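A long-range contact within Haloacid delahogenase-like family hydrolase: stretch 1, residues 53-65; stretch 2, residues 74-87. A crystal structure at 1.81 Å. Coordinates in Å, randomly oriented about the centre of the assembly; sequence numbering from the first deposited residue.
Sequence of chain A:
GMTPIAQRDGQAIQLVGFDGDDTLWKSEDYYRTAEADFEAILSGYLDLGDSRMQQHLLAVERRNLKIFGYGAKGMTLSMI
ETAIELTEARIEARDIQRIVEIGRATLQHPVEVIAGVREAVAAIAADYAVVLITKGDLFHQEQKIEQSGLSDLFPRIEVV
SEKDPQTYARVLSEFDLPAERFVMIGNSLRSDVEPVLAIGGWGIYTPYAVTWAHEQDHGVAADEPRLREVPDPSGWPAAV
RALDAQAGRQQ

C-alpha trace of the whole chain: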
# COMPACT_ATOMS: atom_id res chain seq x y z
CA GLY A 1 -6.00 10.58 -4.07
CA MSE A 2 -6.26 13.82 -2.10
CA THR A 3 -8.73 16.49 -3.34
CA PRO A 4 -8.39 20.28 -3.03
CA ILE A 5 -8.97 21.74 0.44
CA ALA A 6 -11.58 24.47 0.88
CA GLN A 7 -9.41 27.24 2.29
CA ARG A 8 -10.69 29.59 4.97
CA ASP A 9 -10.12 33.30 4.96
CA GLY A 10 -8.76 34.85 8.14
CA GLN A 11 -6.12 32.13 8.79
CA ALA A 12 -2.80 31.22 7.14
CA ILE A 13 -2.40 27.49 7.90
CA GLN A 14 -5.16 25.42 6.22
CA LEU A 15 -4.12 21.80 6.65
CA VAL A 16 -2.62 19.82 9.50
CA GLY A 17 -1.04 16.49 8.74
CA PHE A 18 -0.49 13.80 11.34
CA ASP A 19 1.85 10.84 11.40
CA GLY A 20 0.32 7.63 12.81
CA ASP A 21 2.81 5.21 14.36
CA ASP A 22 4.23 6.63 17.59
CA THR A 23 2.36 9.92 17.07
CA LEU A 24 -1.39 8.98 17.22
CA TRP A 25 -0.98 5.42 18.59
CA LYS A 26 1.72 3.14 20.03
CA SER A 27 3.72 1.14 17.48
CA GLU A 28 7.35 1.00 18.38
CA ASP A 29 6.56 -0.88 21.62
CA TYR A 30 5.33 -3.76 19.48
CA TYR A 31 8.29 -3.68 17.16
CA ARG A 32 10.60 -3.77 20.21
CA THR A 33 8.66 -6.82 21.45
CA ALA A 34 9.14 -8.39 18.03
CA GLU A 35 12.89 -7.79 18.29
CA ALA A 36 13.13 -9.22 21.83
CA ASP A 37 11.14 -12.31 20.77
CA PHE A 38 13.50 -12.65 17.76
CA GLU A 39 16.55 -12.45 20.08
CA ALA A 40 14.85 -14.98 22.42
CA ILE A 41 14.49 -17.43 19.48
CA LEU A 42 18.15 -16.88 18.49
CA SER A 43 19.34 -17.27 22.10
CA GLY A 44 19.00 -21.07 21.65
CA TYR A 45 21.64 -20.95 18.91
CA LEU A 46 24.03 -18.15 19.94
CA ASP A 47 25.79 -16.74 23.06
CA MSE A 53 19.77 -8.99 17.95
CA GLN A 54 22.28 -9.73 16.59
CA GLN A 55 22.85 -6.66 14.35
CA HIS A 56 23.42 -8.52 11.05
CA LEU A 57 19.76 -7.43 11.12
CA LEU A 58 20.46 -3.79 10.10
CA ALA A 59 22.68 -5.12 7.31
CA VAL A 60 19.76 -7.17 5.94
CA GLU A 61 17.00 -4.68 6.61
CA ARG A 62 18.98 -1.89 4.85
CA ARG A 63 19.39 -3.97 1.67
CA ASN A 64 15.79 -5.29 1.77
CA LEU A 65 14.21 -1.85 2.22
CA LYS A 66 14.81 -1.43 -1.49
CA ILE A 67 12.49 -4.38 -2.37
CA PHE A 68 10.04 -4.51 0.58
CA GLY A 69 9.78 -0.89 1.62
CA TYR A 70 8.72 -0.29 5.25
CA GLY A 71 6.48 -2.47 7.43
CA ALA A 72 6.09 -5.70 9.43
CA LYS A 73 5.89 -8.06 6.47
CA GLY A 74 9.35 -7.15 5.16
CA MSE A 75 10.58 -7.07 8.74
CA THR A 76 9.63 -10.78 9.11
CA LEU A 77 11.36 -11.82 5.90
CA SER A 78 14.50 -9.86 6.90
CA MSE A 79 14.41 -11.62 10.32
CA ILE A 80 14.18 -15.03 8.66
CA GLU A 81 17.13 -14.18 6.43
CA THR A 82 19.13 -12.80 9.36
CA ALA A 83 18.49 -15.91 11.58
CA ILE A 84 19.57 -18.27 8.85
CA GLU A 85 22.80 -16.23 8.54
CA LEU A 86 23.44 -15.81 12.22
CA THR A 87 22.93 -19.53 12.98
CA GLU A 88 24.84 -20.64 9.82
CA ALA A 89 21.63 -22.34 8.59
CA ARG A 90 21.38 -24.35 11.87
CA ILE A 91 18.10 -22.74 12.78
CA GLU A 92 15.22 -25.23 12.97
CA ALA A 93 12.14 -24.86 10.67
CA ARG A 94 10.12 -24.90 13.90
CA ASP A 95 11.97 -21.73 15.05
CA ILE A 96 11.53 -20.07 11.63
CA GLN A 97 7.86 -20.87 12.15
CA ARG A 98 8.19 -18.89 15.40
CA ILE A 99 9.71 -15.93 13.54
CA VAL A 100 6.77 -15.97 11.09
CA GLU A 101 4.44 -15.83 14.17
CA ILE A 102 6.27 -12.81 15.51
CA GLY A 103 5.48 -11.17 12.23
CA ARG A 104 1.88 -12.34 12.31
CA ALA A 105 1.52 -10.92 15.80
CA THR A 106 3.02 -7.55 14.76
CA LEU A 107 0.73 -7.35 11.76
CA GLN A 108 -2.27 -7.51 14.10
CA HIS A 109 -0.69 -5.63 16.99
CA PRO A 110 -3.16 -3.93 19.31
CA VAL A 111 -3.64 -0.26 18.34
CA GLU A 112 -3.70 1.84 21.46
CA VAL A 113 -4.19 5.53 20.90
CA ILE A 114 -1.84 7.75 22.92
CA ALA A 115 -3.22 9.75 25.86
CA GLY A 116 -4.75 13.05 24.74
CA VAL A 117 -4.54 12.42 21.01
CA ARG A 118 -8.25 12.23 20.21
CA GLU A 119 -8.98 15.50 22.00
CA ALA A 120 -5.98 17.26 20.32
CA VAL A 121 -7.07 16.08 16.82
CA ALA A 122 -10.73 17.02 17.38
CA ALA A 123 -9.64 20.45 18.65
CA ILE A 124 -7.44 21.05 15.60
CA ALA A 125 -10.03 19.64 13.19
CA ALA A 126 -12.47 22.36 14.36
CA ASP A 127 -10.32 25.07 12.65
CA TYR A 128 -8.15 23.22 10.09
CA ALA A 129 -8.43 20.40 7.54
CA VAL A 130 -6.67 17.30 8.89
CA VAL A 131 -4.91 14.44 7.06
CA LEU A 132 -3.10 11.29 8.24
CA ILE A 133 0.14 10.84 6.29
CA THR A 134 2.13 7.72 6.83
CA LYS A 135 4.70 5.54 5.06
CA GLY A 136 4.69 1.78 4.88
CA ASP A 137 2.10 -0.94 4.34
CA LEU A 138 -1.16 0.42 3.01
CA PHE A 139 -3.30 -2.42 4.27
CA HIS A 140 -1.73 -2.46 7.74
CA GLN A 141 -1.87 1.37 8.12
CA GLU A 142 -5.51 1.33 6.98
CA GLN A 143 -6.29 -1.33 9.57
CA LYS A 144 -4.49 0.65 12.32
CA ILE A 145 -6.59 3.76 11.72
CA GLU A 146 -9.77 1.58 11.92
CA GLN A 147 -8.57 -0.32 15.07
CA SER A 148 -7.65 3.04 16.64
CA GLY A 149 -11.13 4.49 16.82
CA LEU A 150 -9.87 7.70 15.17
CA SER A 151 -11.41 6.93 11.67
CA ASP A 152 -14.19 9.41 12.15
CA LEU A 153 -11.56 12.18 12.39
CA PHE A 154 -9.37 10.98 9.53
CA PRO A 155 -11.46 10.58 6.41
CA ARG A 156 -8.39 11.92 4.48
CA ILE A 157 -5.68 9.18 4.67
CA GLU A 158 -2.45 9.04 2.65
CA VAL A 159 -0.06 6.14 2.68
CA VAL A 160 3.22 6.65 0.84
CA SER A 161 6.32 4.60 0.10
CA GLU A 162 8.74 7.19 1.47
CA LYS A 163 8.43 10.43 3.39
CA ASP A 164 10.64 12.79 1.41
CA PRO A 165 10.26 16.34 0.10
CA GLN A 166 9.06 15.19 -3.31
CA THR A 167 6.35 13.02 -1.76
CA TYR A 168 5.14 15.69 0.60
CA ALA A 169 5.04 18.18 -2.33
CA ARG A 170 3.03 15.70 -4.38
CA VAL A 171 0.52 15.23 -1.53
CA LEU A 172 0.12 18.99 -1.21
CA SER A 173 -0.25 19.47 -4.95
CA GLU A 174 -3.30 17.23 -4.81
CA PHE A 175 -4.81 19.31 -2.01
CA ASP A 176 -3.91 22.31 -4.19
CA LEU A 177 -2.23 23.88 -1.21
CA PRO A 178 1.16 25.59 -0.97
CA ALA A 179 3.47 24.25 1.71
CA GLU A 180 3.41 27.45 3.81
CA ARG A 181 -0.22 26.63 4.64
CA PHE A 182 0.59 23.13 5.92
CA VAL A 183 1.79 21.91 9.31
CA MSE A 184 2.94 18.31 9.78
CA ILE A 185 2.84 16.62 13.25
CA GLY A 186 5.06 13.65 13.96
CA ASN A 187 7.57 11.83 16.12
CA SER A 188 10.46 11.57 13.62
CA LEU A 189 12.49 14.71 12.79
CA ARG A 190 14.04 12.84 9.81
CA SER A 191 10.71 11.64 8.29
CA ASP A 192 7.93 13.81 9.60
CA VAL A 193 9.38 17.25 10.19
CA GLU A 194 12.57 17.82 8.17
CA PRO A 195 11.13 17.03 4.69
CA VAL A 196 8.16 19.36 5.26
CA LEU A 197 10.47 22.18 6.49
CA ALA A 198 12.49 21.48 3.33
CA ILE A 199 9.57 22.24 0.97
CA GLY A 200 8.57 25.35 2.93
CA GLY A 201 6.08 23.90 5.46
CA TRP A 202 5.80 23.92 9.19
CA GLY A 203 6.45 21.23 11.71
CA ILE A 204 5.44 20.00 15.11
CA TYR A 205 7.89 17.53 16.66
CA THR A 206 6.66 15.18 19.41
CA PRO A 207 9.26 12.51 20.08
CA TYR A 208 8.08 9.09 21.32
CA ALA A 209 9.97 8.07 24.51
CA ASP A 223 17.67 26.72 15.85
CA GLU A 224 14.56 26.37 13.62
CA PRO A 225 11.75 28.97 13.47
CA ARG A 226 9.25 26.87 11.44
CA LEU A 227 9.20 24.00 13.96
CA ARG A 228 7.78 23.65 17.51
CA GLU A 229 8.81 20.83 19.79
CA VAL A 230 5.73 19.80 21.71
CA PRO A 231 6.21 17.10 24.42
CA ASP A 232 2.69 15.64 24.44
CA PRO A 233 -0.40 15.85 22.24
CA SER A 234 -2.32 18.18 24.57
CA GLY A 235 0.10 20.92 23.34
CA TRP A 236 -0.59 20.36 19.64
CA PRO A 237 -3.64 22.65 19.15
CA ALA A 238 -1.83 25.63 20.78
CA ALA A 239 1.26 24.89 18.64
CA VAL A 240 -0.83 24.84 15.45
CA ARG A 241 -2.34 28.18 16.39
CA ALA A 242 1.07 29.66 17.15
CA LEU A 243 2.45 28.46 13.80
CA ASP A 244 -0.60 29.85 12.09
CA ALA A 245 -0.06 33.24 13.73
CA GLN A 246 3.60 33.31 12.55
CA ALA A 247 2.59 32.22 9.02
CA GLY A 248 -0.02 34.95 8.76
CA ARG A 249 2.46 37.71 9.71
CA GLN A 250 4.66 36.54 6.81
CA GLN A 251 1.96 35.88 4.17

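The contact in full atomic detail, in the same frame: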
# COMPACT_ATOMS: atom_id res chain seq x y z
N MSE A 53 18.74 -8.57 16.98
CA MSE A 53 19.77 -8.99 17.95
C MSE A 53 20.18 -10.45 17.69
O MSE A 53 19.66 -11.37 18.32
CB MSE A 53 19.26 -8.81 19.39
N GLN A 54 21.19 -10.67 16.84
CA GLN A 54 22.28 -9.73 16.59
C GLN A 54 22.13 -8.79 15.38
O GLN A 54 21.31 -9.02 14.48
CB GLN A 54 23.55 -10.56 16.45
CG GLN A 54 24.80 -9.86 16.89
CD GLN A 54 25.66 -9.48 15.73
OE1 GLN A 54 25.18 -9.32 14.59
NE2 GLN A 54 26.96 -9.32 16.00
N GLN A 55 22.95 -7.74 15.36
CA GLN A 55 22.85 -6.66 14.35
C GLN A 55 23.55 -6.90 12.95
O GLN A 55 24.12 -5.97 12.35
CB GLN A 55 23.29 -5.35 15.00
CG GLN A 55 22.54 -5.08 16.31
N HIS A 56 23.49 -8.17 12.49
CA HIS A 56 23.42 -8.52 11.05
C HIS A 56 22.04 -8.08 10.52
O HIS A 56 21.81 -8.07 9.31
CB HIS A 56 23.52 -10.04 10.82
CG HIS A 56 24.93 -10.55 10.67
N LEU A 57 21.13 -7.77 11.44
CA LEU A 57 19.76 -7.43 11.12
C LEU A 57 19.62 -6.09 10.40
O LEU A 57 18.78 -5.97 9.50
CB LEU A 57 18.88 -7.43 12.38
CG LEU A 57 17.41 -7.05 12.21
CD1 LEU A 57 16.60 -8.03 11.35
CD2 LEU A 57 16.77 -6.92 13.58
N LEU A 58 20.43 -5.10 10.80
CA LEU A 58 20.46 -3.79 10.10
C LEU A 58 21.06 -3.99 8.71
O LEU A 58 20.58 -3.43 7.73
CB LEU A 58 21.24 -2.72 10.89
N ALA A 59 22.10 -4.81 8.62
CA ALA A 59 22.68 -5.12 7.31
C ALA A 59 21.55 -5.53 6.36
O ALA A 59 21.33 -4.88 5.33
CB ALA A 59 23.72 -6.22 7.43
N VAL A 60 20.82 -6.58 6.74
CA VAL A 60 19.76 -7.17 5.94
C VAL A 60 18.58 -6.23 5.71
O VAL A 60 18.08 -6.12 4.60
CB VAL A 60 19.24 -8.48 6.61
CG1 VAL A 60 18.04 -9.06 5.87
CG2 VAL A 60 20.37 -9.50 6.66
N GLU A 61 18.11 -5.59 6.76
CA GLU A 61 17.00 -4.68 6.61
C GLU A 61 17.33 -3.53 5.64
O GLU A 61 16.49 -3.14 4.83
CB GLU A 61 16.55 -4.13 7.95
CG GLU A 61 15.37 -4.87 8.53
CD GLU A 61 15.05 -4.44 9.94
OE1 GLU A 61 15.99 -4.09 10.70
OE2 GLU A 61 13.84 -4.49 10.27
N ARG A 62 18.55 -3.01 5.71
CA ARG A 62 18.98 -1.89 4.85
C ARG A 62 18.96 -2.28 3.36
O ARG A 62 18.43 -1.54 2.52
CB ARG A 62 20.35 -1.33 5.30
CG ARG A 62 20.26 -0.44 6.59
CD ARG A 62 21.53 0.42 6.90
N ARG A 63 19.48 -3.46 3.04
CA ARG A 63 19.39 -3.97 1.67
C ARG A 63 17.98 -4.39 1.20
O ARG A 63 17.67 -4.28 0.02
CB ARG A 63 20.39 -5.08 1.42
CG ARG A 63 20.14 -6.40 2.07
CD ARG A 63 21.27 -7.36 1.63
NE ARG A 63 21.41 -8.56 2.47
CZ ARG A 63 20.57 -9.60 2.49
NH1 ARG A 63 19.47 -9.61 1.73
NH2 ARG A 63 20.82 -10.63 3.29
N ASN A 64 17.15 -4.87 2.11
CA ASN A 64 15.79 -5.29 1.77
C ASN A 64 14.77 -4.18 1.70
O ASN A 64 13.70 -4.35 1.13
CB ASN A 64 15.32 -6.35 2.73
CG ASN A 64 16.03 -7.66 2.53
OD1 ASN A 64 16.78 -7.81 1.57
ND2 ASN A 64 15.79 -8.62 3.43
N LEU A 65 15.09 -3.02 2.28
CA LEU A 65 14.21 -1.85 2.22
C LEU A 65 13.88 -1.56 0.76
O LEU A 65 12.78 -1.17 0.43
CB LEU A 65 14.89 -0.65 2.89
CG LEU A 65 14.19 0.70 2.89
CD1 LEU A 65 12.81 0.61 3.54
CD2 LEU A 65 15.09 1.73 3.59
N GLY A 74 7.95 -7.15 5.55
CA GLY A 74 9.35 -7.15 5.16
C GLY A 74 10.23 -7.39 6.35
O GLY A 74 11.26 -8.04 6.24
N MSE A 75 9.84 -6.85 7.50
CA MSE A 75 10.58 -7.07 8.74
C MSE A 75 10.73 -8.58 9.02
O MSE A 75 11.84 -9.04 9.38
CB MSE A 75 9.85 -6.44 9.92
CG MSE A 75 10.62 -6.46 11.27
SE MSE A 75 9.46 -6.50 12.79
CE MSE A 75 8.25 -7.99 12.51
N THR A 76 9.63 -9.32 8.89
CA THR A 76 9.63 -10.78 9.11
C THR A 76 10.55 -11.56 8.19
O THR A 76 11.32 -12.42 8.65
CB THR A 76 8.26 -11.34 9.00
OG1 THR A 76 7.43 -10.64 9.94
CG2 THR A 76 8.25 -12.83 9.32
N LEU A 77 10.49 -11.22 6.91
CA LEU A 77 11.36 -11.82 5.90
C LEU A 77 12.84 -11.46 6.13
O LEU A 77 13.72 -12.32 5.96
CB LEU A 77 10.94 -11.40 4.51
CG LEU A 77 9.61 -12.02 4.06
CD1 LEU A 77 9.16 -11.20 2.85
CD2 LEU A 77 9.69 -13.56 3.75
N SER A 78 13.11 -10.23 6.55
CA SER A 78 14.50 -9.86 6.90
C SER A 78 14.97 -10.62 8.16
O SER A 78 16.12 -10.99 8.25
CB SER A 78 14.61 -8.37 7.08
OG SER A 78 14.34 -7.67 5.85
N MSE A 79 14.09 -10.83 9.13
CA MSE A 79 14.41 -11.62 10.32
C MSE A 79 14.70 -13.04 9.96
O MSE A 79 15.53 -13.64 10.57
CB MSE A 79 13.28 -11.60 11.34
CG MSE A 79 13.16 -10.30 12.10
SE MSE A 79 11.75 -10.42 13.42
CE MSE A 79 12.36 -8.86 14.42
N ILE A 80 13.97 -13.62 9.02
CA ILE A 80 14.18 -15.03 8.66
C ILE A 80 15.60 -15.13 8.07
O ILE A 80 16.43 -15.99 8.46
CB ILE A 80 13.08 -15.59 7.68
CG1 ILE A 80 11.74 -15.83 8.43
CG2 ILE A 80 13.57 -16.90 7.01
CD1 ILE A 80 10.46 -15.78 7.56
N GLU A 81 15.86 -14.23 7.14
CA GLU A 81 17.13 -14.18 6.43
C GLU A 81 18.29 -13.97 7.40
O GLU A 81 19.32 -14.63 7.32
CB GLU A 81 17.01 -13.09 5.37
CG GLU A 81 17.93 -13.20 4.21
CD GLU A 81 17.36 -12.52 2.96
OE1 GLU A 81 16.93 -11.34 3.05
OE2 GLU A 81 17.33 -13.18 1.90
N THR A 82 18.11 -13.06 8.34
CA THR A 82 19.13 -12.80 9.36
C THR A 82 19.41 -14.00 10.27
O THR A 82 20.58 -14.29 10.61
CB THR A 82 18.70 -11.66 10.27
OG1 THR A 82 18.37 -10.49 9.50
CG2 THR A 82 19.81 -11.30 11.23
N ALA A 83 18.34 -14.70 10.71
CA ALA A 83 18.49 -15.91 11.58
C ALA A 83 19.21 -17.04 10.90
O ALA A 83 20.03 -17.74 11.53
CB ALA A 83 17.13 -16.39 12.07
N ILE A 84 18.92 -17.24 9.62
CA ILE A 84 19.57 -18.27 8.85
C ILE A 84 21.07 -17.95 8.75
O ILE A 84 21.92 -18.84 8.90
CB ILE A 84 18.87 -18.49 7.48
CG1 ILE A 84 17.47 -19.08 7.71
CG2 ILE A 84 19.62 -19.50 6.65
CD1 ILE A 84 16.54 -19.06 6.51
N GLU A 85 21.39 -16.68 8.53
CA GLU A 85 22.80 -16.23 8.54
C GLU A 85 23.50 -16.37 9.87
O GLU A 85 24.62 -16.91 9.95
CB GLU A 85 22.91 -14.75 8.17
CG GLU A 85 22.50 -14.41 6.77
CD GLU A 85 23.43 -15.00 5.75
OE1 GLU A 85 24.67 -14.94 5.96
OE2 GLU A 85 22.92 -15.54 4.75
N LEU A 86 22.86 -15.82 10.89
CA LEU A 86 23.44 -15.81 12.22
C LEU A 86 23.72 -17.21 12.75
O LEU A 86 24.74 -17.42 13.39
CB LEU A 86 22.53 -15.08 13.21
CG LEU A 86 22.53 -13.56 13.14
CD1 LEU A 86 21.36 -12.96 13.97
CD2 LEU A 86 23.87 -13.04 13.60
N THR A 87 22.80 -18.16 12.48
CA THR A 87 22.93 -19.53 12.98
C THR A 87 23.59 -20.47 11.97
O THR A 87 23.62 -21.69 12.19
CB THR A 87 21.57 -20.12 13.36
OG1 THR A 87 20.79 -20.31 12.17
CG2 THR A 87 20.81 -19.18 14.33

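The most unusual feature of this contact is a cis peptide bond, rare before a residue other than proline, that joins Met53 to Gln54 and has its nitrogen buried here. Leu86 CD1 comes within 3.7 Å of Gln54 N, the nitrogen of that bond. The contact buries this nitrogen without a partner anywhere in the model, a polar cost beside an otherwise apolar leucine contact.

The polar centre of the contact is the double use of one amide nitrogen and one carboxylate oxygen. Asn64 ND2 donates to Ser78 OG at 3.0 Å (N-H...acceptor angle 162°) and also to Glu81 OE1 at 3.0 Å (174°), both angles being close to linear. Glu81 OE1 in turn receives Arg63 NH1 at 3.3 Å; the 142° angle makes this a weak hydrogen bond, but the opposite charges make the pair a salt bridge. A primary amide carries two hydrogens on its nitrogen, so Asn64 can serve both acceptors at once, and Ser78 and Glu81, three residues apart, present them from the same side of their helix. Asn64 OD1 and Glu81 OE2 are hydrogen-bonded elsewhere in the structure, so the buried amide and carboxylate are satisfied at both ends.

The backbone frame is a pair of helices, one including residues 57-65 and the other 74-86, whose N-to-C directions differ by 135°, nearer antiparallel than parallel. Their axes approach to 9.1 Å. The register confirms the opposed run: Leu57 CA lies 5.7 Å from Thr82 CA, and Glu61 CA lies 5.8 Å from Ser78 CA, so a step of four residues forward on one helix matches four backward on the other. Together the stretches bury 590 Å².

Where the helices approach, the second presents the small side chains of Ser78 and Thr82. Both point toward the first stretch, and Val60 packs against them: Val60 CG1 is 3.7 Å from Ser78 CB, and Val60 CG2 is 3.6 Å from Thr82 OG1. That hydroxyl is not left unpaired beside the valine, because Thr82 OG1 donates to Ser78 O at 2.6 Å within its own helix. Leu57 starts sideways, but its t, p rotamer brings Leu57 CD1 within 3.6 Å of Thr82 OG1 and 4.2 Å of Met79 CG, the latter an apolar contact with a selenomethionine. Glu61 also turns its end inward, and Glu61 CG, an aliphatic carbon, sits 3.9 Å from Ser78 CB.

Toward the end of the second helix, Leu86 covers the segment leading into the first. Leu86 CD2 lies 3.8 Å from Gln54 CB and 4.0 Å from His56 CG, although the imidazole beyond CG is not modelled.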